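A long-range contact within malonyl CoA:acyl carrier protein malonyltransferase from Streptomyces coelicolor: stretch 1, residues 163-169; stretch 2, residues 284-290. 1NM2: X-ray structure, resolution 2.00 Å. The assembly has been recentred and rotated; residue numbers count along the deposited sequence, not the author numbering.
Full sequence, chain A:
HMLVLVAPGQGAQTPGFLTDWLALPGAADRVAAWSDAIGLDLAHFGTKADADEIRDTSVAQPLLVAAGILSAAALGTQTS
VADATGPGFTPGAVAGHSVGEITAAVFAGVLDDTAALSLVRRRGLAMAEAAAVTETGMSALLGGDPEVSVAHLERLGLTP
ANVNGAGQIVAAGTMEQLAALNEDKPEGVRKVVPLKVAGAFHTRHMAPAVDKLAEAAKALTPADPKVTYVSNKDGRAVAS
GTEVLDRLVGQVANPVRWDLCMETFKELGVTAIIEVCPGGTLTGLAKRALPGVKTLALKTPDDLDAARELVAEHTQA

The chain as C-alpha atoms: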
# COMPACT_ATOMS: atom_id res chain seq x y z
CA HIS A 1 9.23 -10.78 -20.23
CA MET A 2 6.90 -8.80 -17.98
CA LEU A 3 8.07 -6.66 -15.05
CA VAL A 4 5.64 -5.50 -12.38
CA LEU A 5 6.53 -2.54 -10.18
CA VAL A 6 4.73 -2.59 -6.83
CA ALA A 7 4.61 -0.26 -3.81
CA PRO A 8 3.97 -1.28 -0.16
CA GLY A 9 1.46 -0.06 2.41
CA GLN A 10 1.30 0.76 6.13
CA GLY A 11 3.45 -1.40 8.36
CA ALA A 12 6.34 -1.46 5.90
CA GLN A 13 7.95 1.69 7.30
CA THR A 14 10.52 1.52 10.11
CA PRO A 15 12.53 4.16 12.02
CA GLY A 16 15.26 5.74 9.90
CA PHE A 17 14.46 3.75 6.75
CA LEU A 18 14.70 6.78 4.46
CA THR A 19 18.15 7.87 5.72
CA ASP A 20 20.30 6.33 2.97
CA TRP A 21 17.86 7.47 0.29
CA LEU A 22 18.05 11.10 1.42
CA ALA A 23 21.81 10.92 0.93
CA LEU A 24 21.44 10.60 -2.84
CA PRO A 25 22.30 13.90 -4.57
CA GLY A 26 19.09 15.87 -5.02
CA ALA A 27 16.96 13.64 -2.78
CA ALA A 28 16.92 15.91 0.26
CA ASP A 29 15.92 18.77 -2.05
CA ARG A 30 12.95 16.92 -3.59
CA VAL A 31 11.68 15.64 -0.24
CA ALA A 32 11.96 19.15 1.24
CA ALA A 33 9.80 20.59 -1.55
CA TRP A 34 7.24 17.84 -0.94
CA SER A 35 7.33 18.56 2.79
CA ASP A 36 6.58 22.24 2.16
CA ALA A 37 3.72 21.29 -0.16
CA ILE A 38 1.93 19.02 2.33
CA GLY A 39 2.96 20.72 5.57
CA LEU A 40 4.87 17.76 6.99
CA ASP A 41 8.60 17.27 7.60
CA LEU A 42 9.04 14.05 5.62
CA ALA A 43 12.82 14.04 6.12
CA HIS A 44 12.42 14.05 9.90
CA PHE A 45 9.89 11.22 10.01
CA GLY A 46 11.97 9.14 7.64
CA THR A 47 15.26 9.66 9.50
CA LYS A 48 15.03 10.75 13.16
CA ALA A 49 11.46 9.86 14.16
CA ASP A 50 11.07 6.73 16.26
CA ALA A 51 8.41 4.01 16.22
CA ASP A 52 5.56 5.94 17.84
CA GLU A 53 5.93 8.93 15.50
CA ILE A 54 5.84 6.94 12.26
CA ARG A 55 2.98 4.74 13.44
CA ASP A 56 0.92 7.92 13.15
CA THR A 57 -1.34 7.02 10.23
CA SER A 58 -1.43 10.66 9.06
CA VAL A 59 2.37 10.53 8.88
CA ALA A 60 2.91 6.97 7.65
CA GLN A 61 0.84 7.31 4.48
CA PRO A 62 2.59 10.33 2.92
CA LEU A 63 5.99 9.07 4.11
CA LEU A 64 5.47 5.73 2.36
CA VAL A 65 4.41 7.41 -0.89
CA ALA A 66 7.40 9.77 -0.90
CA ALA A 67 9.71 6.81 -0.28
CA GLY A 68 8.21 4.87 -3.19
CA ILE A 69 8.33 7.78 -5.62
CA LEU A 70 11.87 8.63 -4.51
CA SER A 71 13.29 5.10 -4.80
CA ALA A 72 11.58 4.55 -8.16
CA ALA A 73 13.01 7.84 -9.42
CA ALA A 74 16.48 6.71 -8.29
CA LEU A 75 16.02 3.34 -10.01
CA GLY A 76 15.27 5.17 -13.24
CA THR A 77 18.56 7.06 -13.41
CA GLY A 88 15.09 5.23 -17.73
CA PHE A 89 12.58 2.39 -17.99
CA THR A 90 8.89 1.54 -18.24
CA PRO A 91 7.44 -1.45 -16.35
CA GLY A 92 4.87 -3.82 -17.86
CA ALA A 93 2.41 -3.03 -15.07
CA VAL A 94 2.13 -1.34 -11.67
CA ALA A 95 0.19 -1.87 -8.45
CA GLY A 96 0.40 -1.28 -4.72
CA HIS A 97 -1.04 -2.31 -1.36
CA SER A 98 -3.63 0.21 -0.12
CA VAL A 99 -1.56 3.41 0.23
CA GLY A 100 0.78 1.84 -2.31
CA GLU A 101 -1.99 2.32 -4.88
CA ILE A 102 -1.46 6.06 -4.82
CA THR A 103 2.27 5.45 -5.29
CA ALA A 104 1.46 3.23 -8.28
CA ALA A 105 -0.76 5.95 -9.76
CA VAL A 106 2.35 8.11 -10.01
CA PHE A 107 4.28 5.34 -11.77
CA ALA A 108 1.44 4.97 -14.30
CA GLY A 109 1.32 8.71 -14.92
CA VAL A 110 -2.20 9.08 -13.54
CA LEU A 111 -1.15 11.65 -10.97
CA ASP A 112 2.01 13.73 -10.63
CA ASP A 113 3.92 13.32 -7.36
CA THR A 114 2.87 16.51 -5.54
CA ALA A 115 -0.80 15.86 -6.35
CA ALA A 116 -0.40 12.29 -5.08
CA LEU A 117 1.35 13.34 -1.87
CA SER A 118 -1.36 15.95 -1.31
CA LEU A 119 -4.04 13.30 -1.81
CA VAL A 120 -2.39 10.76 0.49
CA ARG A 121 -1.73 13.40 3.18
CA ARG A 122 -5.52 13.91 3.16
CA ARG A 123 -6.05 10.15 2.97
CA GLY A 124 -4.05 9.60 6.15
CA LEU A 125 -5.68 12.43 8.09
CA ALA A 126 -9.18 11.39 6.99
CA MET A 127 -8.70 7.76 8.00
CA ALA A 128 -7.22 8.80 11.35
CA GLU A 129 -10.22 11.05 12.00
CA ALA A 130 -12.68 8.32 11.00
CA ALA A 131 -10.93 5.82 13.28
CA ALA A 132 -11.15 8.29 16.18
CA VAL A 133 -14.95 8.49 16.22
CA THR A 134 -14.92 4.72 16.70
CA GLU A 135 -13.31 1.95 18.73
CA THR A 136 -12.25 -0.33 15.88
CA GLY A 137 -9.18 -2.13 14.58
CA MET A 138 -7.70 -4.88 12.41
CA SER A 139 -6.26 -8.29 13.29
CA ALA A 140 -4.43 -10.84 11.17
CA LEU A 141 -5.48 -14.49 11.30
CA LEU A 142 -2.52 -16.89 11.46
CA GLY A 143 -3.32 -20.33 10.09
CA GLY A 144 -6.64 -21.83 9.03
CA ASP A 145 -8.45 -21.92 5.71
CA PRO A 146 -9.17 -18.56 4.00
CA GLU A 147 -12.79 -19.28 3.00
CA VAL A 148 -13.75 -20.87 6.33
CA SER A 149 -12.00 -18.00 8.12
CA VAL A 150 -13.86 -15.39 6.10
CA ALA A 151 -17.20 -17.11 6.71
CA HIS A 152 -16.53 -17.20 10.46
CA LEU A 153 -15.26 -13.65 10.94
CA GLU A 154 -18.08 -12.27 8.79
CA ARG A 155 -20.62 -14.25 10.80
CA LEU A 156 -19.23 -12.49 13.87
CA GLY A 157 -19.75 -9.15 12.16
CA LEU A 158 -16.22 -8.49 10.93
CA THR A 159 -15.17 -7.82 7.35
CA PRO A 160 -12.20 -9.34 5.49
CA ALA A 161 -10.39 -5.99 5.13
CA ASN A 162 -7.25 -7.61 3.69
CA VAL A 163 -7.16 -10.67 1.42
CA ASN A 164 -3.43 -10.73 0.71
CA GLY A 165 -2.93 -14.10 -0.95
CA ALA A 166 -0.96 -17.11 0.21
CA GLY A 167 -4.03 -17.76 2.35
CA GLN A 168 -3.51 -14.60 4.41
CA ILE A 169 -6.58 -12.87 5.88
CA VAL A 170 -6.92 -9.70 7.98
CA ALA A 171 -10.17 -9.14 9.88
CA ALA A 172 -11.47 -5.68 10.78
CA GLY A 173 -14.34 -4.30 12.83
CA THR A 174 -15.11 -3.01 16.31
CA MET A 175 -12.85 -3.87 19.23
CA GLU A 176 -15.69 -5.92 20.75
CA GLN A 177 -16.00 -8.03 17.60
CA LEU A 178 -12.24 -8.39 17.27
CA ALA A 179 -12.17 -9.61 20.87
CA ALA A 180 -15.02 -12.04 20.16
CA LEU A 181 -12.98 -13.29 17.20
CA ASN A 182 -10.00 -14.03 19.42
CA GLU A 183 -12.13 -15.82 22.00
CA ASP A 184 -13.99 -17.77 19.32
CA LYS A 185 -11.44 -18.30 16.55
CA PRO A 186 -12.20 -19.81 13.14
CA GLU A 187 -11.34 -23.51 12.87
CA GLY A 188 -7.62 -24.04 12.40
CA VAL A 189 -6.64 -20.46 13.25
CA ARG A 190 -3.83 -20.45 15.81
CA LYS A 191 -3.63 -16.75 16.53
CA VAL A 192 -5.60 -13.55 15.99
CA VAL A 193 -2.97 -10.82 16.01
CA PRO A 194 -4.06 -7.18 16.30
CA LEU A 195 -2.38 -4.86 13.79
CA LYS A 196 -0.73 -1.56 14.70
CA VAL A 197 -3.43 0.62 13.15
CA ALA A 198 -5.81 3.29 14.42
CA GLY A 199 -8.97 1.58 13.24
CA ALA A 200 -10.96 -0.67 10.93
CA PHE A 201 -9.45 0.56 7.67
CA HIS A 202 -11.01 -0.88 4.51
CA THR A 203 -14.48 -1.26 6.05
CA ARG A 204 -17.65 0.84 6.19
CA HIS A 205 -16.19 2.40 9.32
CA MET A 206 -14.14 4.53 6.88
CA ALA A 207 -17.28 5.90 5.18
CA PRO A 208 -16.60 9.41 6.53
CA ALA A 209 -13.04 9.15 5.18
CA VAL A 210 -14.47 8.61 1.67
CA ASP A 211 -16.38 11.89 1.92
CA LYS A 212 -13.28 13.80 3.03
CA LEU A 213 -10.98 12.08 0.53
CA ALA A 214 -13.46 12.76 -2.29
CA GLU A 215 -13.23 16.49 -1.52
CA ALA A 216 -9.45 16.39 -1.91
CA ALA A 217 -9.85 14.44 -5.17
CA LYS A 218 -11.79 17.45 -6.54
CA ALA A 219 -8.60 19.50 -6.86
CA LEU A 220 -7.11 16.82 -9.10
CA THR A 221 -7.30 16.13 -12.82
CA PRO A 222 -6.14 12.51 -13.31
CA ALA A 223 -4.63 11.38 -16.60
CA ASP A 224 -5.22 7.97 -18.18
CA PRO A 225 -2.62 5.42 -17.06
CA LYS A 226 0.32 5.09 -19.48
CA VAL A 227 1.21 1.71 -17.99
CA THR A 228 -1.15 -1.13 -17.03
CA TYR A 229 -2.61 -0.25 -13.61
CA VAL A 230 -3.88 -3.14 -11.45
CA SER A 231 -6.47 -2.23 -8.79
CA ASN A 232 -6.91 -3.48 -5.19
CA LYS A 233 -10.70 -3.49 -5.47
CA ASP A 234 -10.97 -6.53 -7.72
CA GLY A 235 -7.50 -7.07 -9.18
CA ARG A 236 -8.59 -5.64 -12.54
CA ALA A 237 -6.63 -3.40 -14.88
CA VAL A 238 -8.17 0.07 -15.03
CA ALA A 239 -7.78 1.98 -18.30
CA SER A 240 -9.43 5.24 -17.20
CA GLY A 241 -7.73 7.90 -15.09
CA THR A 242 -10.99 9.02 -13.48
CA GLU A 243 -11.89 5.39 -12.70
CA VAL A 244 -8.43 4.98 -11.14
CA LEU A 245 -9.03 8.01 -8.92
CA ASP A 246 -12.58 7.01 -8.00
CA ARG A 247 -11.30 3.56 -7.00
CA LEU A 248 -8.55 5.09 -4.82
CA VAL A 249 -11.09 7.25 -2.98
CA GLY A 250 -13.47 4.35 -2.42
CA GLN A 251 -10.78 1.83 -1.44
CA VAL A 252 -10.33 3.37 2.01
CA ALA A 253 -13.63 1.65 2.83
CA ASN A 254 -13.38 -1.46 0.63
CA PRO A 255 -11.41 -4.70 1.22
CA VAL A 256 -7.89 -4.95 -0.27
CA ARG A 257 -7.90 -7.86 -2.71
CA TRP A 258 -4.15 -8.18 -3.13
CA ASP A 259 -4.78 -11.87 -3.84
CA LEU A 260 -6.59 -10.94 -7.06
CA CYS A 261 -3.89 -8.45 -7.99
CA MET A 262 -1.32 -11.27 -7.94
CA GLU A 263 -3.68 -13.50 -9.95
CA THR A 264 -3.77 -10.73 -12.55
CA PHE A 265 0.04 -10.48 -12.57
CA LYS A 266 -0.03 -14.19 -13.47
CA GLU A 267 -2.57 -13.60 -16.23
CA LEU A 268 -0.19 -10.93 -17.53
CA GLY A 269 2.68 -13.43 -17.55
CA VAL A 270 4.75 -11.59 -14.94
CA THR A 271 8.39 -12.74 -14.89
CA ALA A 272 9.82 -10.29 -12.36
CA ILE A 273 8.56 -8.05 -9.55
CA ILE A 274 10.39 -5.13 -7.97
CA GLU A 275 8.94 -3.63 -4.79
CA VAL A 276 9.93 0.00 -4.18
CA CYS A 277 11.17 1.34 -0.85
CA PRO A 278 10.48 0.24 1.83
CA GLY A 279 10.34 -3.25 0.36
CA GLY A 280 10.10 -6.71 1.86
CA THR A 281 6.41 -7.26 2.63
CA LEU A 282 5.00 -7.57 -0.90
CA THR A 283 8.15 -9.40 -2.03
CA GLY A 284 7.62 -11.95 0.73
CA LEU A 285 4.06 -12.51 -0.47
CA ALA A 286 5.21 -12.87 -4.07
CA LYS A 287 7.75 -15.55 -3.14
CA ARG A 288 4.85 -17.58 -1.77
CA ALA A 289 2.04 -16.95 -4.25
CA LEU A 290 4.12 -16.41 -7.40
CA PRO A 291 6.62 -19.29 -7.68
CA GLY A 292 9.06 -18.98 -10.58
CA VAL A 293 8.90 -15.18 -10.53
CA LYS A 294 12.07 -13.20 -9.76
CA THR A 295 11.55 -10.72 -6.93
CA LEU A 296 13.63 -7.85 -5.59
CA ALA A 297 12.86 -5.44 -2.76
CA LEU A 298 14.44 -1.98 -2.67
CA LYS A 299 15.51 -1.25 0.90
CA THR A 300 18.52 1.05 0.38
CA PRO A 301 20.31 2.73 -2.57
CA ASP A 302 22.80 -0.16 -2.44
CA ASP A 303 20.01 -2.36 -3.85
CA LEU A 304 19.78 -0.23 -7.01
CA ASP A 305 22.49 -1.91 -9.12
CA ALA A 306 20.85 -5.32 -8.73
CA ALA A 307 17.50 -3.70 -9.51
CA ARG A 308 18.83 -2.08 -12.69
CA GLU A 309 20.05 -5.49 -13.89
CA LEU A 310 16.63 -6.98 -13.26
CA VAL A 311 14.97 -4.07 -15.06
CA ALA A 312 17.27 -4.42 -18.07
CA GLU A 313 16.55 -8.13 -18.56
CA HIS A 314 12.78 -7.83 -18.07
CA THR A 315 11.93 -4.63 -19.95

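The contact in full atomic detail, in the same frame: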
# COMPACT_ATOMS: atom_id res chain seq x y z
N VAL A 163 -7.22 -9.31 1.96
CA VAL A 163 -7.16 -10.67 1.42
C VAL A 163 -5.86 -10.55 0.64
O VAL A 163 -5.85 -10.14 -0.52
CB VAL A 163 -8.33 -10.99 0.49
CG1 VAL A 163 -8.22 -12.43 -0.01
CG2 VAL A 163 -9.65 -10.82 1.24
N ASN A 164 -4.75 -10.89 1.30
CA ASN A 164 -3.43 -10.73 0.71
C ASN A 164 -2.79 -11.87 -0.06
O ASN A 164 -1.65 -11.73 -0.51
CB ASN A 164 -2.47 -10.26 1.80
CG ASN A 164 -2.92 -8.97 2.43
OD1 ASN A 164 -3.46 -8.10 1.75
ND2 ASN A 164 -2.68 -8.83 3.73
N GLY A 165 -3.50 -12.98 -0.22
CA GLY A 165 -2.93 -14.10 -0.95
C GLY A 165 -2.13 -15.00 -0.05
O GLY A 165 -1.87 -14.66 1.11
N ALA A 166 -1.72 -16.16 -0.57
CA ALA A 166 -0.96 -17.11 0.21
C ALA A 166 -1.79 -17.50 1.43
O ALA A 166 -1.25 -17.86 2.47
CB ALA A 166 0.37 -16.51 0.64
N GLY A 167 -3.11 -17.41 1.28
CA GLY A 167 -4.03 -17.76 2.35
C GLY A 167 -4.14 -16.76 3.49
O GLY A 167 -4.83 -17.03 4.47
N GLN A 168 -3.49 -15.61 3.36
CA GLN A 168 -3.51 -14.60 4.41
C GLN A 168 -4.78 -13.75 4.45
O GLN A 168 -5.23 -13.22 3.43
CB GLN A 168 -2.28 -13.70 4.29
CG GLN A 168 -1.01 -14.33 4.86
CD GLN A 168 0.22 -13.47 4.64
OE1 GLN A 168 0.14 -12.24 4.65
NE2 GLN A 168 1.36 -14.12 4.44
N ILE A 169 -5.35 -13.63 5.65
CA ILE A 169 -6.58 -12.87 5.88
C ILE A 169 -6.46 -11.90 7.07
O ILE A 169 -5.96 -12.27 8.14
CB ILE A 169 -7.77 -13.81 6.19
CG1 ILE A 169 -8.01 -14.80 5.05
CG2 ILE A 169 -9.02 -12.99 6.47
CD1 ILE A 169 -8.63 -14.20 3.81
N GLY A 284 7.80 -10.71 -0.01
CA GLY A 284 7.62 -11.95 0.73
C GLY A 284 6.38 -12.68 0.27
O GLY A 284 6.37 -13.91 0.14
N LEU A 285 5.31 -11.93 -0.00
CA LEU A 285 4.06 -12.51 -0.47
C LEU A 285 4.24 -13.12 -1.86
O LEU A 285 3.73 -14.20 -2.15
CB LEU A 285 2.96 -11.45 -0.51
CG LEU A 285 2.28 -11.09 0.82
CD1 LEU A 285 1.41 -9.85 0.65
CD2 LEU A 285 1.44 -12.26 1.28
N ALA A 286 4.97 -12.41 -2.71
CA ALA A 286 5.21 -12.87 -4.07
C ALA A 286 5.98 -14.20 -4.08
O ALA A 286 5.67 -15.08 -4.88
CB ALA A 286 5.98 -11.82 -4.86
N LYS A 287 6.96 -14.33 -3.20
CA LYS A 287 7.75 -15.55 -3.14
C LYS A 287 6.89 -16.76 -2.79
O LYS A 287 7.24 -17.90 -3.09
CB LYS A 287 8.88 -15.41 -2.11
CG LYS A 287 9.95 -14.40 -2.51
CD LYS A 287 11.00 -14.23 -1.42
CE LYS A 287 11.97 -13.11 -1.77
NZ LYS A 287 12.94 -12.87 -0.67
N ARG A 288 5.76 -16.50 -2.15
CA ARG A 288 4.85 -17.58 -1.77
C ARG A 288 3.79 -17.86 -2.82
O ARG A 288 3.59 -19.00 -3.22
CB ARG A 288 4.17 -17.24 -0.44
CG ARG A 288 5.10 -17.28 0.75
CD ARG A 288 4.34 -17.13 2.05
NE ARG A 288 5.15 -17.55 3.19
CZ ARG A 288 5.64 -18.78 3.34
NH1 ARG A 288 5.41 -19.71 2.42
NH2 ARG A 288 6.37 -19.08 4.41
N ALA A 289 3.11 -16.81 -3.27
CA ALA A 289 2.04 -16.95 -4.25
C ALA A 289 2.47 -16.95 -5.72
O ALA A 289 1.72 -17.40 -6.58
CB ALA A 289 0.99 -15.86 -4.03
N LEU A 290 3.67 -16.46 -6.01
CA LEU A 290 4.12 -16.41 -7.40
C LEU A 290 5.44 -17.16 -7.63
O LEU A 290 6.46 -16.55 -7.94
CB LEU A 290 4.26 -14.95 -7.84
CG LEU A 290 2.98 -14.14 -7.69
CD1 LEU A 290 3.24 -12.67 -7.95
CD2 LEU A 290 1.92 -14.68 -8.65

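The contact sets a tight hairpin turn against the last turns of a helix, and it is held by packing alone: no hydrogen bond crosses it, and the surface buried totals 242 Å², both sides summed. The turn is type I' from Gly-165 to Gln-168, closed by Gln-168 N to Gly-165 O at 2.9 Å and backed by Asn-164 N to Gln-168 O at 3.2 Å. Its two central residues have positive phi, Ala-166 at 59/27 and Gly-167 at 75/6. Among CA atoms the closest pair across the contact is Ala-166 CA and Ala-289 CA, 5.4 Å apart.

Leu-285 gives the largest share of covered area, 79 Å². Its CA-to-CB bond points sideways, yet its m,t rotamer (chi1 -79°, chi2 169°) brings the end of the side chain nearer to the turn. Leu-285 CD2 lies 3.6 Å from Asn-164 O, 4.1 Å from Gly-165 O, 4.4 Å from Ala-166 CB and 3.6 Å from Gln-168 OE1. The other methyl, Leu-285 CD1, is 4.1 Å from Asn-164 CB. Both branches are therefore engaged, with CD2 making the closer approaches. One cost is visible: Asn-164 O is buried by the contact and has no polar partner anywhere in the model, its neighbour here being a methyl group.

Asn-164 itself has chi1 -58° (m) and chi2 -36°, and its CA-to-CB bond runs sideways to the helix. Its OD1 is hydrogen-bonded elsewhere in the structure; across this contact the closest side-chain approach is that of Asn-164 CB to Leu-285 CD1. Gln-168 points toward the helix at CB; chi1 -79° (m) and chi2 176° (t) extend the chain, and chi3 is 34°. The approach of OE1 to Leu-285 CD2 is a van der Waals contact.

Ala-166 CB points toward the helix and meets Arg-288 CB at 4.0 Å. The CA-to-CB bond of Arg-288 also points toward the turn, but its m,t,t chain leaves the guanidinium farther off: Arg-288 NE lies 5.5 Å from Ala-166 CB, so the contact is made by the aliphatic part of the side chain, Arg-288 CB at 4.0 Å and Arg-288 CD at 4.3 Å from Ala-166 CB. Ala-289 CB, also directed toward the turn, reaches Ala-166 N at 4.4 Å.

Gly-165 has phi/psi 87/171, where a CB would be jammed against the carbonyl O of Asn-164; this alone calls for glycine. An ideal CB of Gly-165 would point toward the helix, 4.3 Å from Ala-289 CB, which is not a clash, so the backbone rather than the helix sets the requirement.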